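Local structure of leucine aminopeptidase A1, chloroplastic (Solanum lycopersicum, 4KSI) at residues A[380-385]-A[470-475]; A[303-308]-A[356-361]; A[387-392]-A[411-416]; A[322-327]-A[505-510]. The protein removes N-terminal amino acids from peptides as a magnesium-dependent homohexameric leucine aminopeptidase, and regulates wound signalling with a role in insect defence. One frame throughout, in Å; residues are numbered along the deposited sequence.

Interaction 1: A[380-385]-A[470-475]. With MG (magnesium ion), chain B.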
loop_
_atom_site.group_PDB
_atom_site.type_symbol
_atom_site.label_atom_id
_atom_site.label_comp_id
_atom_site.label_asym_id
_atom_site.label_seq_id
_atom_site.Cartn_x
_atom_site.Cartn_y
_atom_site.Cartn_z
ATOM N N GLU A 380 -23.010 -10.797 12.578
ATOM C CA GLU A 380 -21.749 -11.372 12.126
ATOM C C GLU A 380 -20.757 -10.193 12.132
ATOM O O GLU A 380 -20.965 -9.206 11.409
ATOM C CB GLU A 380 -21.875 -11.928 10.699
ATOM C CG GLU A 380 -20.562 -12.552 10.211
ATOM C CD GLU A 380 -20.655 -13.131 8.782
ATOM O OE1 GLU A 380 -21.650 -12.849 7.992
ATOM O OE2 GLU A 380 -19.698 -13.896 8.414
ATOM N N VAL A 381 -19.704 -10.303 12.916
ATOM C CA VAL A 381 -18.743 -9.226 13.077
ATOM C C VAL A 381 -17.679 -9.343 12.002
ATOM O O VAL A 381 -16.611 -9.894 12.275
ATOM C CB VAL A 381 -18.126 -9.199 14.512
ATOM C CG1 VAL A 381 -17.146 -8.002 14.685
ATOM C CG2 VAL A 381 -19.257 -9.093 15.535
ATOM N N ASN A 382 -17.971 -8.823 10.783
ATOM C CA ASN A 382 -17.034 -8.995 9.681
ATOM C C ASN A 382 -15.879 -8.038 9.821
ATOM O O ASN A 382 -14.914 -8.170 9.075
ATOM C CB ASN A 382 -17.700 -8.860 8.270
ATOM C CG ASN A 382 -18.387 -7.534 8.065
ATOM O OD1 ASN A 382 -19.038 -7.004 8.985
ATOM N ND2 ASN A 382 -18.264 -6.964 6.843
ATOM N N ASN A 383 -15.949 -7.071 10.759
ATOM C CA ASN A 383 -14.756 -6.234 11.037
ATOM C C ASN A 383 -14.775 -5.838 12.502
ATOM O O ASN A 383 -15.730 -5.209 12.939
ATOM C CB ASN A 383 -14.729 -4.966 10.132
ATOM C CG ASN A 383 -13.391 -4.195 10.211
ATOM O OD1 ASN A 383 -12.826 -3.969 11.302
ATOM N ND2 ASN A 383 -12.876 -3.768 9.032
ATOM N N THR A 384 -13.778 -6.228 13.275
ATOM C CA THR A 384 -13.838 -5.949 14.711
ATOM C C THR A 384 -13.537 -4.512 15.036
ATOM O O THR A 384 -13.613 -4.120 16.195
ATOM C CB THR A 384 -12.840 -6.827 15.527
ATOM O OG1 THR A 384 -11.492 -6.498 15.147
ATOM C CG2 THR A 384 -13.110 -8.344 15.253
ATOM N N ASP A 385 -13.134 -3.738 14.028
ATOM C CA ASP A 385 -12.886 -2.329 14.227
ATOM C C ASP A 385 -14.177 -1.491 14.042
ATOM O O ASP A 385 -14.173 -0.251 14.145
ATOM C CB ASP A 385 -11.778 -1.839 13.298
ATOM C CG ASP A 385 -11.284 -0.426 13.682
ATOM O OD1 ASP A 385 -11.580 0.113 14.816
ATOM O OD2 ASP A 385 -10.592 0.165 12.876
ATOM N N MET A 470 -27.400 -9.991 10.415
ATOM C CA MET A 470 -26.801 -8.871 9.690
ATOM C C MET A 470 -25.291 -8.948 9.927
ATOM O O MET A 470 -24.835 -9.700 10.850
ATOM C CB MET A 470 -27.350 -7.527 10.263
ATOM C CG MET A 470 -26.933 -7.303 11.720
ATOM S SD MET A 470 -27.896 -6.057 12.605
ATOM C CE MET A 470 -29.439 -6.949 12.844
ATOM N N ILE A 471 -24.526 -8.160 9.164
ATOM C CA ILE A 471 -23.120 -7.964 9.423
ATOM C C ILE A 471 -22.986 -6.637 10.167
ATOM O O ILE A 471 -23.939 -5.856 10.214
ATOM C CB ILE A 471 -22.246 -7.971 8.127
ATOM C CG1 ILE A 471 -22.639 -6.817 7.172
ATOM C CG2 ILE A 471 -22.272 -9.371 7.449
ATOM C CD1 ILE A 471 -21.923 -6.818 5.779
ATOM N N ASN A 472 -21.815 -6.343 10.708
ATOM C CA ASN A 472 -21.672 -5.060 11.373
ATOM C C ASN A 472 -21.056 -3.989 10.472
ATOM O O ASN A 472 -21.125 -2.784 10.814
ATOM C CB ASN A 472 -20.927 -5.141 12.745
ATOM C CG ASN A 472 -19.420 -5.392 12.605
ATOM O OD1 ASN A 472 -19.004 -6.150 11.712
ATOM N ND2 ASN A 472 -18.576 -4.793 13.531
ATOM N N THR A 473 -20.440 -4.381 9.363
ATOM C CA THR A 473 -19.633 -3.410 8.608
ATOM C C THR A 473 -19.945 -3.419 7.127
ATOM O O THR A 473 -19.675 -4.407 6.440
ATOM C CB THR A 473 -18.132 -3.699 8.765
ATOM O OG1 THR A 473 -17.861 -4.004 10.145
ATOM C CG2 THR A 473 -17.248 -2.508 8.271
ATOM N N GLY A 474 -20.495 -2.300 6.632
ATOM C CA GLY A 474 -20.812 -2.174 5.220
ATOM C C GLY A 474 -19.599 -1.715 4.372
ATOM O O GLY A 474 -18.498 -1.533 4.889
ATOM N N PRO A 475 -19.806 -1.491 3.058
ATOM C CA PRO A 475 -18.734 -0.930 2.189
ATOM C C PRO A 475 -18.300 0.452 2.695
ATOM O O PRO A 475 -19.063 1.117 3.435
ATOM C CB PRO A 475 -19.400 -0.805 0.812
ATOM C CG PRO A 475 -20.663 -1.587 0.904
ATOM C CD PRO A 475 -21.074 -1.696 2.346
HETATM MG MG MG B . -13.185 0.859 15.899
HETATM O O HOH W 1 -14.044 2.388 15.436
#
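E380 and I471 pair in parallel at the end of a small three-stranded sheet, where E380 N gives a nearly straight bond to M470 O, 2.7 Å away. The answering bond, from N472 N to E380 O, is weak; the same oxygen also receives the CA-H of I471. Past this bridge two asparagine side chains take over the backbone's work, since an amide offers both donor and acceptor. N382, its CG held between the backbone N and the carbonyl carbon (chi1 58°), turns its amide onto the backbone of T473: OD1 accepts from T473 N at 3.0 Å on a lone pair, and ND2 donates to T473 O at 2.9 Å within its own amide plane. ND2 also bonds a glycerol, probably from the crystallisation liquor. N472 reaches the other way, ND2 bonding N383 O (2.9 Å) and A386 O, while OD1 takes a weak bond from N383 N. The two amide planes stand 75° apart, with N382 OD1 and N472 OD1, both acceptors, only 2.9 Å from each other; the N-H groups aimed at them probably offset that strain. N383 OD1 accepts from D385 N at 2.8 Å in an Asx turn, and D385 binds magnesium through OD1 and its backbone O. The reciprocal amide bonds join loop 470-475 to the one carrying a metal ligand, and are likely to restrict how that ligand can shift.

Interaction 2: A[303-308]-A[356-361]. With MG (magnesium ion), chain B.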
loop_
_atom_site.group_PDB
_atom_site.type_symbol
_atom_site.label_atom_id
_atom_site.label_comp_id
_atom_site.label_asym_id
_atom_site.label_seq_id
_atom_site.Cartn_x
_atom_site.Cartn_y
_atom_site.Cartn_z
ATOM N N THR A 303 -12.768 3.550 25.702
ATOM C CA THR A 303 -11.718 4.310 26.314
ATOM C C THR A 303 -10.395 4.165 25.544
ATOM O O THR A 303 -9.462 5.018 25.674
ATOM C CB THR A 303 -11.559 3.927 27.805
ATOM O OG1 THR A 303 -11.164 2.558 27.901
ATOM C CG2 THR A 303 -12.860 4.188 28.627
ATOM N N PHE A 304 -10.296 3.080 24.784
ATOM C CA PHE A 304 -9.283 2.939 23.734
ATOM C C PHE A 304 -9.792 1.986 22.669
ATOM O O PHE A 304 -10.494 1.007 22.972
ATOM C CB PHE A 304 -7.912 2.425 24.229
ATOM C CG PHE A 304 -6.857 2.516 23.155
ATOM C CD1 PHE A 304 -6.358 3.771 22.760
ATOM C CD2 PHE A 304 -6.475 1.385 22.431
ATOM C CE1 PHE A 304 -5.448 3.883 21.685
ATOM C CE2 PHE A 304 -5.550 1.473 21.408
ATOM C CZ PHE A 304 -5.045 2.729 21.030
ATOM N N ASP A 305 -9.391 2.207 21.420
ATOM C CA ASP A 305 -9.799 1.311 20.337
ATOM C C ASP A 305 -8.594 0.982 19.487
ATOM O O ASP A 305 -8.122 1.823 18.700
ATOM C CB ASP A 305 -10.870 1.971 19.466
ATOM C CG ASP A 305 -11.324 1.077 18.301
ATOM O OD1 ASP A 305 -11.086 -0.157 18.314
ATOM O OD2 ASP A 305 -11.937 1.625 17.332
ATOM N N SER A 306 -8.054 -0.236 19.665
ATOM C CA SER A 306 -6.951 -0.675 18.807
ATOM C C SER A 306 -7.508 -1.126 17.442
ATOM O O SER A 306 -6.748 -1.303 16.540
ATOM C CB SER A 306 -6.174 -1.849 19.448
ATOM O OG SER A 306 -7.032 -3.008 19.548
ATOM N N GLY A 307 -8.815 -1.384 17.322
ATOM C CA GLY A 307 -9.330 -2.113 16.144
ATOM C C GLY A 307 -9.589 -3.581 16.457
ATOM O O GLY A 307 -10.355 -4.248 15.747
ATOM N N GLY A 308 -8.974 -4.117 17.530
ATOM C CA GLY A 308 -9.101 -5.560 17.849
ATOM C C GLY A 308 -8.325 -6.322 16.785
ATOM O O GLY A 308 -7.355 -5.776 16.197
ATOM N N CYS A 356 -15.706 0.400 27.689
ATOM C CA CYS A 356 -14.794 -0.753 27.548
ATOM C C CYS A 356 -13.625 -0.299 26.707
ATOM O O CYS A 356 -13.610 0.834 26.203
ATOM C CB CYS A 356 -15.459 -1.993 26.902
ATOM S SG CYS A 356 -16.119 -1.683 25.247
ATOM N N GLU A 357 -12.623 -1.148 26.576
ATOM C CA GLU A 357 -11.559 -0.875 25.599
ATOM C C GLU A 357 -11.488 -2.029 24.614
ATOM O O GLU A 357 -11.877 -3.123 24.969
ATOM C CB GLU A 357 -10.188 -0.544 26.256
ATOM C CG GLU A 357 -9.673 -1.575 27.198
ATOM C CD GLU A 357 -8.261 -1.277 27.700
ATOM O OE1 GLU A 357 -7.746 -0.134 27.519
ATOM O OE2 GLU A 357 -7.666 -2.197 28.320
ATOM N N ASN A 358 -11.063 -1.766 23.378
ATOM C CA ASN A 358 -11.124 -2.775 22.317
ATOM C C ASN A 358 -9.664 -3.208 22.068
ATOM O O ASN A 358 -8.888 -2.462 21.439
ATOM C CB ASN A 358 -11.726 -2.153 21.027
ATOM C CG ASN A 358 -11.977 -3.203 19.886
ATOM O OD1 ASN A 358 -12.153 -4.389 20.155
ATOM N ND2 ASN A 358 -12.050 -2.746 18.621
ATOM N N MET A 359 -9.280 -4.343 22.646
ATOM C CA MET A 359 -7.880 -4.805 22.680
ATOM C C MET A 359 -7.629 -6.092 21.871
ATOM O O MET A 359 -8.516 -6.609 21.191
ATOM C CB MET A 359 -7.479 -5.000 24.155
ATOM C CG MET A 359 -7.625 -3.704 24.950
ATOM S SD MET A 359 -6.395 -2.427 24.468
ATOM C CE MET A 359 -5.073 -2.896 25.615
ATOM N N ILE A 360 -6.403 -6.617 21.938
ATOM C CA ILE A 360 -6.120 -7.872 21.305
ATOM C C ILE A 360 -5.598 -8.806 22.362
ATOM O O ILE A 360 -4.691 -8.442 23.110
ATOM C CB ILE A 360 -5.060 -7.707 20.202
ATOM C CG1 ILE A 360 -5.618 -6.878 19.017
ATOM C CG2 ILE A 360 -4.564 -9.074 19.710
ATOM C CD1 ILE A 360 -4.558 -6.561 17.935
ATOM N N SER A 361 -6.196 -9.988 22.469
ATOM C CA SER A 361 -5.647 -11.077 23.296
ATOM C C SER A 361 -6.238 -12.403 22.855
ATOM O O SER A 361 -6.993 -12.481 21.880
ATOM C CB SER A 361 -5.920 -10.856 24.798
ATOM O OG SER A 361 -7.320 -11.002 25.042
HETATM MG MG MG B . -13.185 0.859 15.899
HETATM O O HOH W 2 -8.467 2.135 28.745
HETATM O O HOH W 1 -14.044 2.388 15.436
#
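N358 and D305 sit side by side on paired parallel strands of the main sheet of the M17 catalytic domain, at the sheet end where the metal site lies. N358 loses the most surface here. Its CG is anti to the backbone N (chi1 -174°), which lays the amide alongside the D305 carboxylate, the two planes 29° apart. ND2 donates to D305 OD1 at 2.8 Å from the syn side, and G307 N reaches the same oxygen from the opposite face, closing an Asx turn. Held by both, the carboxylate offers OD2 to magnesium at 2.0 Å. ND2 also bonds T384 O, so an alanine in place of N358 would probably leave D305 OD1 with one donor fewer, T384 O without this mate, and the metal-binding carboxylate freer to turn.

F304 presents CD2 obliquely to M359 SD at 4.3 Å, a loose apolar contact, and R366 of a third subunit packs against the F304 side chain; that arginine also salt-bridges E357. F304 O accepts from N358 N at 2.9 Å.

G308 suits a place where a side chain would be tight: its phi is positive, and a CB would press on N358 OD1. I360 fills the space beside it, CD1 coming 3.4 Å from G308 O. S306 ties the turn together. Its OG, lodged between backbone N and carbonyl carbon, accepts from G308 N in an ST turn and donates to N358 O at 2.7 Å; S306 N gives that oxygen a second bond, of 3.0 Å.

Interaction 3: A[387-392]-A[411-416]. With MG (magnesium ion), chain C; MG (magnesium ion), chain B; SO4 (sulfate ion), chain D.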
loop_
_atom_site.group_PDB
_atom_site.type_symbol
_atom_site.label_atom_id
_atom_site.label_comp_id
_atom_site.label_asym_id
_atom_site.label_seq_id
_atom_site.Cartn_x
_atom_site.Cartn_y
_atom_site.Cartn_z
ATOM N N GLU A 387 -16.620 -1.725 16.222
ATOM C CA GLU A 387 -17.002 -2.324 17.516
ATOM C C GLU A 387 -17.878 -1.362 18.296
ATOM O O GLU A 387 -18.654 -1.765 19.154
ATOM C CB GLU A 387 -15.725 -2.647 18.344
ATOM C CG GLU A 387 -15.085 -1.425 19.054
ATOM C CD GLU A 387 -14.592 -0.329 18.095
ATOM O OE1 GLU A 387 -13.979 -0.602 17.016
ATOM O OE2 GLU A 387 -14.823 0.868 18.405
ATOM N N GLY A 388 -17.774 -0.076 17.986
ATOM C CA GLY A 388 -18.545 0.918 18.731
ATOM C C GLY A 388 -20.031 0.709 18.534
ATOM O O GLY A 388 -20.833 0.803 19.508
ATOM N N ARG A 389 -20.429 0.381 17.306
ATOM C CA ARG A 389 -21.850 0.153 17.076
ATOM C C ARG A 389 -22.381 -1.106 17.831
ATOM O O ARG A 389 -23.574 -1.170 18.113
ATOM C CB ARG A 389 -22.142 0.051 15.572
ATOM C CG ARG A 389 -21.462 -1.181 14.917
ATOM C CD ARG A 389 -21.410 -0.984 13.374
ATOM N NE ARG A 389 -20.546 0.130 13.014
ATOM C CZ ARG A 389 -20.422 0.630 11.769
ATOM N NH1 ARG A 389 -21.101 0.085 10.728
ATOM N NH2 ARG A 389 -19.586 1.619 11.561
ATOM N N LEU A 390 -21.515 -2.083 18.128
ATOM C CA LEU A 390 -21.904 -3.290 18.886
ATOM C C LEU A 390 -22.136 -2.890 20.350
ATOM O O LEU A 390 -23.099 -3.332 20.937
ATOM C CB LEU A 390 -20.758 -4.328 18.848
ATOM C CG LEU A 390 -20.312 -4.887 17.466
ATOM C CD1 LEU A 390 -19.188 -5.933 17.605
ATOM C CD2 LEU A 390 -21.521 -5.517 16.764
ATOM N N THR A 391 -21.258 -2.054 20.936
ATOM C CA THR A 391 -21.504 -1.603 22.314
ATOM C C THR A 391 -22.756 -0.719 22.356
ATOM O O THR A 391 -23.540 -0.814 23.298
ATOM C CB THR A 391 -20.313 -0.860 22.910
ATOM O OG1 THR A 391 -20.199 0.411 22.283
ATOM C CG2 THR A 391 -19.032 -1.637 22.641
ATOM N N LEU A 392 -22.962 0.089 21.314
ATOM C CA LEU A 392 -24.142 0.953 21.238
ATOM C C LEU A 392 -25.443 0.172 21.051
ATOM O O LEU A 392 -26.461 0.586 21.545
ATOM C CB LEU A 392 -24.015 1.971 20.080
ATOM C CG LEU A 392 -23.044 3.126 20.418
ATOM C CD1 LEU A 392 -22.772 3.917 19.112
ATOM C CD2 LEU A 392 -23.534 4.041 21.550
ATOM N N ALA A 411 -21.480 9.340 19.087
ATOM C CA ALA A 411 -20.408 8.391 18.941
ATOM C C ALA A 411 -19.399 8.857 17.914
ATOM O O ALA A 411 -19.773 9.402 16.872
ATOM C CB ALA A 411 -20.980 7.039 18.531
ATOM N N THR A 412 -18.125 8.643 18.226
ATOM C CA THR A 412 -17.027 8.733 17.247
ATOM C C THR A 412 -17.068 7.509 16.309
ATOM O O THR A 412 -16.298 6.589 16.484
ATOM C CB THR A 412 -15.669 8.742 17.960
ATOM O OG1 THR A 412 -15.670 7.728 18.967
ATOM C CG2 THR A 412 -15.475 10.123 18.689
ATOM N N LEU A 413 -18.013 7.447 15.390
ATOM C CA LEU A 413 -18.311 6.157 14.810
ATOM C C LEU A 413 -17.474 5.863 13.579
ATOM O O LEU A 413 -16.975 4.758 13.439
ATOM C CB LEU A 413 -19.803 6.019 14.452
ATOM C CG LEU A 413 -20.337 4.563 14.564
ATOM C CD1 LEU A 413 -20.589 4.156 16.037
ATOM C CD2 LEU A 413 -21.617 4.361 13.754
ATOM N N THR A 414 -17.332 6.808 12.658
ATOM C CA THR A 414 -16.790 6.416 11.341
ATOM C C THR A 414 -15.765 7.439 10.846
ATOM O O THR A 414 -15.941 8.671 11.095
ATOM C CB THR A 414 -17.889 6.218 10.246
ATOM O OG1 THR A 414 -18.510 7.488 9.948
ATOM C CG2 THR A 414 -18.968 5.228 10.702
ATOM N N GLY A 415 -14.738 6.942 10.129
ATOM C CA GLY A 415 -13.841 7.812 9.306
ATOM C C GLY A 415 -14.663 8.417 8.155
ATOM O O GLY A 415 -14.418 9.544 7.706
ATOM N N ALA A 416 -15.648 7.663 7.669
ATOM C CA ALA A 416 -16.469 8.117 6.536
ATOM C C ALA A 416 -17.123 9.514 6.803
ATOM O O ALA A 416 -17.186 10.370 5.916
ATOM C CB ALA A 416 -17.533 7.056 6.203
HETATM MG MG MG C . -14.248 2.817 17.873
HETATM MG MG MG B . -13.185 0.859 15.899
HETATM S S SO4 D . -17.773 1.802 15.157
HETATM O O1 SO4 D . -16.550 1.267 15.817
HETATM O O2 SO4 D . -17.707 3.021 16.026
HETATM O O3 SO4 D . -17.585 2.249 13.744
HETATM O O4 SO4 D . -18.913 0.943 15.066
HETATM O O HOH W 1 -14.044 2.388 15.436
#
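The anion pocket of the active site, at the N-terminal end of helix 388-401, brings R389 against L413 and T414 of the loop leading to helix 415-421. A sulfate, probably from the crystallisation liquor, lies between them, consistent with the site where relatives of the M17 family hold bicarbonate. The helix end suits an anion: G388 N gives SO4 O1 a bond of 2.8 Å, R389 N gives another to O4, and a side chain at G388 would collide with O2. R389, predicted to be an active-site residue, bends at chi3 (66°) so that the edge of its guanidinium faces the sulfate, NE donating to O4 at 2.7 Å and NH2 to O3 at 3.0 Å. On the loop side L413 CD2 lies 4.1 Å from R389 NH2, and T414 CG2 approaches the same nitrogen to 3.8 Å. Deeper in, L392 CD1 packs on A411 CB at 3.6 Å and on L413 CD1. E387 precedes the helix and bridges both magnesium ions, OE1 to one and OE2 to the other. Helix 479-488 packs on R389, L392 and T414, while strand 293-302 meets L392 and A411 from within the main sheet.

Interaction 4: A[322-327]-A[505-510]. With MG (magnesium ion), chain C.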
loop_
_atom_site.group_PDB
_atom_site.type_symbol
_atom_site.label_atom_id
_atom_site.label_comp_id
_atom_site.label_asym_id
_atom_site.label_seq_id
_atom_site.Cartn_x
_atom_site.Cartn_y
_atom_site.Cartn_z
ATOM N N MET A 322 -6.661 7.186 19.667
ATOM C CA MET A 322 -7.912 6.459 19.956
ATOM C C MET A 322 -8.357 6.487 21.415
ATOM O O MET A 322 -9.418 5.924 21.758
ATOM C CB MET A 322 -7.935 5.037 19.369
ATOM C CG MET A 322 -7.981 4.968 17.832
ATOM S SD MET A 322 -9.468 5.802 17.165
ATOM C CE MET A 322 -8.861 7.440 16.676
ATOM N N LYS A 323 -7.578 7.145 22.289
ATOM C CA LYS A 323 -8.144 7.526 23.594
ATOM C C LYS A 323 -9.399 8.405 23.363
ATOM O O LYS A 323 -10.198 8.580 24.298
ATOM C CB LYS A 323 -7.128 8.346 24.421
ATOM C CG LYS A 323 -6.791 9.720 23.794
ATOM C CD LYS A 323 -5.723 10.490 24.615
ATOM C CE LYS A 323 -5.447 11.868 23.970
ATOM N NZ LYS A 323 -4.280 12.535 24.690
ATOM N N ASN A 324 -9.553 9.022 22.166
ATOM C CA ASN A 324 -10.690 9.925 21.997
ATOM C C ASN A 324 -11.932 9.195 21.464
ATOM O O ASN A 324 -12.965 9.833 21.163
ATOM C CB ASN A 324 -10.342 11.104 21.098
ATOM C CG ASN A 324 -10.150 10.689 19.678
ATOM O OD1 ASN A 324 -10.477 9.564 19.311
ATOM N ND2 ASN A 324 -9.610 11.586 18.865
ATOM N N ASP A 325 -11.842 7.865 21.384
ATOM C CA ASP A 325 -13.008 7.076 21.001
ATOM C C ASP A 325 -14.059 6.975 22.097
ATOM O O ASP A 325 -15.073 6.281 21.939
ATOM C CB ASP A 325 -12.541 5.692 20.596
ATOM C CG ASP A 325 -13.205 5.207 19.308
ATOM O OD1 ASP A 325 -13.598 6.017 18.409
ATOM O OD2 ASP A 325 -13.332 3.965 19.203
ATOM N N MET A 326 -13.782 7.606 23.242
ATOM C CA MET A 326 -14.830 7.791 24.264
ATOM C C MET A 326 -15.343 9.266 24.209
ATOM O O MET A 326 -16.001 9.729 25.140
ATOM C CB MET A 326 -14.392 7.372 25.690
ATOM C CG MET A 326 -12.945 7.718 26.074
ATOM S SD MET A 326 -12.747 9.515 25.986
ATOM C CE MET A 326 -13.724 10.078 27.415
ATOM N N GLY A 327 -15.094 9.952 23.088
ATOM C CA GLY A 327 -15.540 11.336 22.972
ATOM C C GLY A 327 -17.062 11.534 23.112
ATOM O O GLY A 327 -17.511 12.554 23.687
ATOM N N PRO A 505 -15.285 16.306 15.298
ATOM C CA PRO A 505 -15.057 17.516 16.114
ATOM C C PRO A 505 -14.777 17.324 17.608
ATOM O O PRO A 505 -14.526 18.322 18.296
ATOM C CB PRO A 505 -16.339 18.333 15.890
ATOM C CG PRO A 505 -17.377 17.324 15.506
ATOM C CD PRO A 505 -16.654 16.226 14.771
ATOM N N VAL A 506 -14.778 16.071 18.099
ATOM C CA VAL A 506 -14.357 15.799 19.471
ATOM C C VAL A 506 -12.859 16.088 19.652
ATOM O O VAL A 506 -12.393 16.165 20.779
ATOM C CB VAL A 506 -14.660 14.340 19.952
ATOM C CG1 VAL A 506 -16.195 14.036 19.939
ATOM C CG2 VAL A 506 -13.896 13.337 19.109
ATOM N N TRP A 507 -12.105 16.228 18.565
ATOM C CA TRP A 507 -10.641 16.377 18.713
ATOM C C TRP A 507 -10.111 17.480 17.821
ATOM O O TRP A 507 -10.469 17.525 16.644
ATOM C CB TRP A 507 -9.926 15.067 18.342
ATOM C CG TRP A 507 -8.437 15.130 18.649
ATOM C CD1 TRP A 507 -7.377 15.353 17.753
ATOM C CD2 TRP A 507 -7.808 15.024 19.977
ATOM N NE1 TRP A 507 -6.175 15.393 18.427
ATOM C CE2 TRP A 507 -6.374 15.156 19.767
ATOM C CE3 TRP A 507 -8.293 14.818 21.277
ATOM C CZ2 TRP A 507 -5.474 15.139 20.822
ATOM C CZ3 TRP A 507 -7.382 14.745 22.327
ATOM C CH2 TRP A 507 -5.999 14.933 22.104
ATOM N N SER A 508 -9.258 18.373 18.319
ATOM C CA SER A 508 -8.686 19.393 17.413
ATOM C C SER A 508 -7.247 18.993 17.072
ATOM O O SER A 508 -6.370 18.991 17.973
ATOM C CB SER A 508 -8.740 20.784 18.070
ATOM O OG SER A 508 -7.845 21.681 17.459
ATOM N N ASP A 509 -7.006 18.622 15.808
ATOM C CA ASP A 509 -5.615 18.448 15.309
ATOM C C ASP A 509 -4.706 19.669 15.425
ATOM O O ASP A 509 -3.544 19.517 15.739
ATOM C CB ASP A 509 -5.590 17.948 13.872
ATOM C CG ASP A 509 -6.206 16.566 13.728
ATOM O OD1 ASP A 509 -5.813 15.620 14.449
ATOM O OD2 ASP A 509 -7.141 16.440 12.908
ATOM N N GLU A 510 -5.226 20.858 15.148
ATOM C CA GLU A 510 -4.433 22.073 15.226
ATOM C C GLU A 510 -4.049 22.354 16.689
ATOM O O GLU A 510 -2.919 22.727 16.950
ATOM C CB GLU A 510 -5.148 23.295 14.583
HETATM MG MG MG C . -14.248 2.817 17.873
HETATM O O HOH W 1 -14.044 2.388 15.436
#
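The backbones of N324 and W507 pass at 7.2 Å between CA atoms, and those of G327 and V506 close to 5.8 Å, as the 3-10 turn 322-324 leads towards helix 327-342 beside the short strand 507-508. The contact is plain packing within the catalytic domain, on the back of a turn that carries a metal ligand.

W507 has its CG anti to the backbone N (chi1 -173°), which swings the indole towards the turn. K323, extended beyond CG, crosses it at about a right angle and brings CE to 3.6 Å from W507 CH2; a long aliphatic chain suits this place because its last methylene, CE, packs against the indole while NZ goes on to bond N221 O. N324 is deposited in two conformers, and in the one described ND2 lies 3.5 Å from W507 CB, a contact therefore doubtful in detail. A serine in place of W507 would probably open a gap beside the K323 chain and leave CE without its aromatic neighbour.

V506 fills the other end. Its branched side chain lies over the start of the helix, CG1 at 4.1 Å from G327 CA, and glycine suits this place, since a CB here would clash with that methyl as it now lies. G327 N bonds N324 O, joining the turn to the helix. D325 points away from W507 and into the active site, with OD1 bonded to T412 OG1. Its other oxygen, OD2, binds magnesium at 2.0 Å.

From the N terminus, interaction 2 closes the first loop, joining 303-308 to 356-361 at the end of the main sheet. Segment 322-327 leaves from within that loop and waits for 505-510, so interaction 4 crosses interaction 2 and spans most of the catalytic domain. Interaction 1 follows in series after interaction 2 and lies wholly within the span of interaction 4; interaction 3, a short link between two helix starts, lies within the span of interaction 1. All four converge on the paired magnesium ions. Direct touches connect them: T384 meets G307 between interactions 1 and 2, and T412 meets D325 between interactions 3 and 4.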